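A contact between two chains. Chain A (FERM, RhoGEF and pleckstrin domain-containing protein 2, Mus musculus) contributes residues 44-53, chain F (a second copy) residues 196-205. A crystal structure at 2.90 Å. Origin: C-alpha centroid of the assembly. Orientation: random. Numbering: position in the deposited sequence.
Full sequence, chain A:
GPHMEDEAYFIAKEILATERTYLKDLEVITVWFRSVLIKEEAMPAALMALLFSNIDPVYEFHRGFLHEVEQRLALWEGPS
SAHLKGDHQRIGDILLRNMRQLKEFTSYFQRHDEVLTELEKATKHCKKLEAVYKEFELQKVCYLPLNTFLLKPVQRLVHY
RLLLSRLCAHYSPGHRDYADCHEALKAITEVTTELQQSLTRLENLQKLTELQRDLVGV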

# COMPACT_ATOMS: atom_id res chain seq x y z
N PRO A 44 -27.85 8.05 -13.72
CA PRO A 44 -28.19 8.50 -15.08
C PRO A 44 -26.91 8.84 -15.83
O PRO A 44 -26.00 9.38 -15.19
CB PRO A 44 -28.98 9.78 -14.83
CG PRO A 44 -29.50 9.64 -13.44
CD PRO A 44 -28.52 8.84 -12.68
N ALA A 45 -26.84 8.53 -17.12
CA ALA A 45 -25.58 8.71 -17.84
C ALA A 45 -25.04 10.13 -17.68
O ALA A 45 -23.86 10.31 -17.36
CB ALA A 45 -25.74 8.38 -19.29
N ALA A 46 -25.91 11.11 -17.87
CA ALA A 46 -25.53 12.51 -17.89
C ALA A 46 -24.86 12.97 -16.61
O ALA A 46 -23.88 13.73 -16.64
CB ALA A 46 -26.71 13.35 -18.17
N LEU A 47 -25.38 12.49 -15.48
CA LEU A 47 -24.80 12.81 -14.19
C LEU A 47 -23.48 12.08 -14.01
O LEU A 47 -22.54 12.60 -13.43
CB LEU A 47 -25.75 12.41 -13.07
CG LEU A 47 -25.22 12.63 -11.65
CD1 LEU A 47 -24.69 14.05 -11.40
CD2 LEU A 47 -26.29 12.27 -10.63
N MSE A 48 -23.42 10.85 -14.50
CA MSE A 48 -22.19 10.10 -14.37
C MSE A 48 -21.10 10.75 -15.22
O MSE A 48 -19.95 10.88 -14.79
CB MSE A 48 -22.43 8.67 -14.78
CG MSE A 48 -21.41 7.72 -14.22
SE MSE A 48 -21.74 5.92 -14.80
CE MSE A 48 -22.70 5.35 -13.20
N ALA A 49 -21.47 11.20 -16.41
CA ALA A 49 -20.57 12.04 -17.20
C ALA A 49 -20.11 13.30 -16.43
O ALA A 49 -18.92 13.55 -16.32
CB ALA A 49 -21.22 12.41 -18.48
N LEU A 50 -21.04 14.08 -15.89
CA LEU A 50 -20.69 15.29 -15.15
C LEU A 50 -19.63 15.03 -14.08
O LEU A 50 -18.63 15.76 -13.96
CB LEU A 50 -21.92 15.89 -14.49
CG LEU A 50 -21.71 17.16 -13.68
CD1 LEU A 50 -21.18 18.28 -14.52
CD2 LEU A 50 -23.01 17.54 -13.04
N LEU A 51 -19.84 13.98 -13.31
CA LEU A 51 -18.90 13.60 -12.27
C LEU A 51 -17.55 13.20 -12.85
O LEU A 51 -16.55 13.84 -12.58
CB LEU A 51 -19.48 12.45 -11.44
CG LEU A 51 -18.51 11.80 -10.47
CD1 LEU A 51 -17.90 12.83 -9.55
CD2 LEU A 51 -19.23 10.74 -9.68
N PHE A 52 -17.53 12.15 -13.67
CA PHE A 52 -16.24 11.55 -14.03
C PHE A 52 -15.45 12.31 -15.07
O PHE A 52 -14.24 12.21 -15.09
CB PHE A 52 -16.40 10.09 -14.40
CG PHE A 52 -16.82 9.26 -13.25
CD1 PHE A 52 -15.95 9.02 -12.21
CD2 PHE A 52 -18.10 8.75 -13.18
CE1 PHE A 52 -16.33 8.26 -11.12
CE2 PHE A 52 -18.51 8.01 -12.08
CZ PHE A 52 -17.62 7.76 -11.06
N SER A 53 -16.13 13.08 -15.89
CA SER A 53 -15.49 13.91 -16.89
C SER A 53 -14.63 15.00 -16.25
O SER A 53 -13.73 15.55 -16.89
CB SER A 53 -16.57 14.54 -17.77
OG SER A 53 -16.47 15.95 -17.81
N GLN F 196 -25.99 8.93 -26.67
CA GLN F 196 -25.13 9.49 -25.65
C GLN F 196 -25.07 8.63 -24.38
O GLN F 196 -23.98 8.27 -23.93
CB GLN F 196 -25.57 10.90 -25.30
CG GLN F 196 -24.57 11.58 -24.42
CD GLN F 196 -23.28 11.86 -25.15
OE1 GLN F 196 -22.30 11.12 -25.03
NE2 GLN F 196 -23.27 12.95 -25.92
N GLN F 197 -26.23 8.29 -23.82
CA GLN F 197 -26.31 7.37 -22.69
C GLN F 197 -25.39 6.17 -22.88
O GLN F 197 -24.64 5.79 -21.99
CB GLN F 197 -27.73 6.86 -22.48
CG GLN F 197 -28.70 7.86 -21.88
CD GLN F 197 -29.67 8.41 -22.90
OE1 GLN F 197 -29.30 8.65 -24.06
NE2 GLN F 197 -30.93 8.60 -22.49
N SER F 198 -25.45 5.57 -24.07
CA SER F 198 -24.68 4.35 -24.33
C SER F 198 -23.19 4.64 -24.50
O SER F 198 -22.35 3.90 -23.98
CB SER F 198 -25.26 3.61 -25.54
OG SER F 198 -26.63 3.23 -25.30
N LEU F 199 -22.86 5.72 -25.21
CA LEU F 199 -21.48 6.13 -25.34
C LEU F 199 -20.85 6.39 -23.97
O LEU F 199 -19.77 5.91 -23.69
CB LEU F 199 -21.36 7.38 -26.21
CG LEU F 199 -19.95 7.99 -26.26
CD1 LEU F 199 -19.03 7.03 -26.94
CD2 LEU F 199 -19.90 9.37 -26.94
N THR F 200 -21.54 7.16 -23.12
CA THR F 200 -21.05 7.43 -21.76
C THR F 200 -20.84 6.13 -20.98
O THR F 200 -19.78 5.93 -20.39
CB THR F 200 -22.01 8.32 -20.95
OG1 THR F 200 -22.12 9.61 -21.54
CG2 THR F 200 -21.50 8.48 -19.55
N ARG F 201 -21.84 5.26 -20.99
CA ARG F 201 -21.76 3.96 -20.30
C ARG F 201 -20.57 3.13 -20.83
O ARG F 201 -19.81 2.55 -20.05
CB ARG F 201 -23.09 3.20 -20.41
CG ARG F 201 -24.19 3.63 -19.42
CD ARG F 201 -25.59 3.14 -19.80
NE ARG F 201 -26.65 3.98 -19.22
CZ ARG F 201 -27.76 4.36 -19.87
NH1 ARG F 201 -28.66 5.13 -19.27
NH2 ARG F 201 -27.96 3.95 -21.12
N LEU F 202 -20.39 3.10 -22.15
CA LEU F 202 -19.24 2.41 -22.75
C LEU F 202 -17.93 3.03 -22.33
O LEU F 202 -17.01 2.34 -21.92
CB LEU F 202 -19.32 2.44 -24.27
CG LEU F 202 -20.24 1.40 -24.91
CD1 LEU F 202 -20.47 1.73 -26.37
CD2 LEU F 202 -19.62 0.04 -24.74
N GLU F 203 -17.85 4.35 -22.46
CA GLU F 203 -16.65 5.07 -22.10
C GLU F 203 -16.24 4.81 -20.65
O GLU F 203 -15.04 4.66 -20.35
CB GLU F 203 -16.86 6.55 -22.33
CG GLU F 203 -16.28 7.02 -23.64
CD GLU F 203 -16.58 8.48 -23.92
OE1 GLU F 203 -17.33 9.10 -23.14
OE2 GLU F 203 -16.06 9.00 -24.93
N ASN F 204 -17.23 4.75 -19.77
CA ASN F 204 -16.95 4.57 -18.35
C ASN F 204 -16.54 3.14 -18.00
O ASN F 204 -15.69 2.93 -17.13
CB ASN F 204 -18.13 5.07 -17.49
CG ASN F 204 -17.95 6.50 -17.04
OD1 ASN F 204 -17.15 6.77 -16.13
ND2 ASN F 204 -18.67 7.43 -17.66
N LEU F 205 -17.12 2.17 -18.70
CA LEU F 205 -16.72 0.77 -18.57
C LEU F 205 -15.25 0.56 -18.94
O LEU F 205 -14.50 -0.10 -18.19
CB LEU F 205 -17.61 -0.10 -19.45
CG LEU F 205 -18.95 -0.53 -18.85
CD1 LEU F 205 -19.89 -1.04 -19.91
CD2 LEU F 205 -18.71 -1.60 -17.81

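Two helices can pack against each other without a single hydrogen bond between them, and a small side chain lets them come especially near; this contact between two copies of one protein is a compact example. In chain A the helix begins at A:Ala45, with A:Pro44 at the N-cap position, where its carbonyl oxygen accepts from the amide of A:Met48 (N to O, 3.0 Å). The chain F stretch is helical throughout, held by regular i to i+4 backbone hydrogen bonds. The two axes run in broadly the same direction, at an angle of 44°, and approach to 9.3 Å. The backbones are nearer at the start than further along: the CA atoms of A:Ala45 and F:Gln197 lie 5.1 Å apart, whereas those of A:Phe52 and F:Asn204 are separated by 8.2 Å.

The close end is built around A:Ala45, which has more of its surface covered by the other stretch than any other residue here. Its CA-to-CB bond points toward chain F, and a lone methyl group allows the backbones to come close: CB of A:Ala45 sits 3.6 Å from CA of F:Gln197. The same methyl lies over one face of the F:Arg201 guanidinium, with CB of A:Ala45 4.4 Å from NH1 of F:Arg201, an apolar contact that asks nothing of the arginine's hydrogen-bonding edge.

F:Thr200 faces the first turn of the opposing helix. Its CG2 lies 3.7 Å from O of A:Ala45 and 4.1 Å from CB of A:Ala49, so one methyl touches residues a turn apart. Meanwhile its hydroxyl OG1 makes a weak hydrogen bond, 3.3 Å long, to the backbone O of F:Gln196, which gives the polar group a partner within its own helix.

Where the backbones have separated, longer side chains span the gap. F:Asn204 points toward A:Met48, here selenomethionine, and A:Phe52. Its OD1 approaches CD2 of the A:Phe52 ring obliquely, at 3.7 Å, while its ND2 is 4.4 Å from CG of A:Met48. Neither approach is a hydrogen bond; the amide's hydrogen bonds lie elsewhere: a weak one from ND2 of F:Asn204 to O of F:Thr200 (3.3 Å), and one made by OD1 elsewhere in the structure. The general lesson is that polar residues can contribute van der Waals contacts across an interface, while their hydrogen bonds are made to other partners than the facing stretch. Here the two stretches together bury 313 Å².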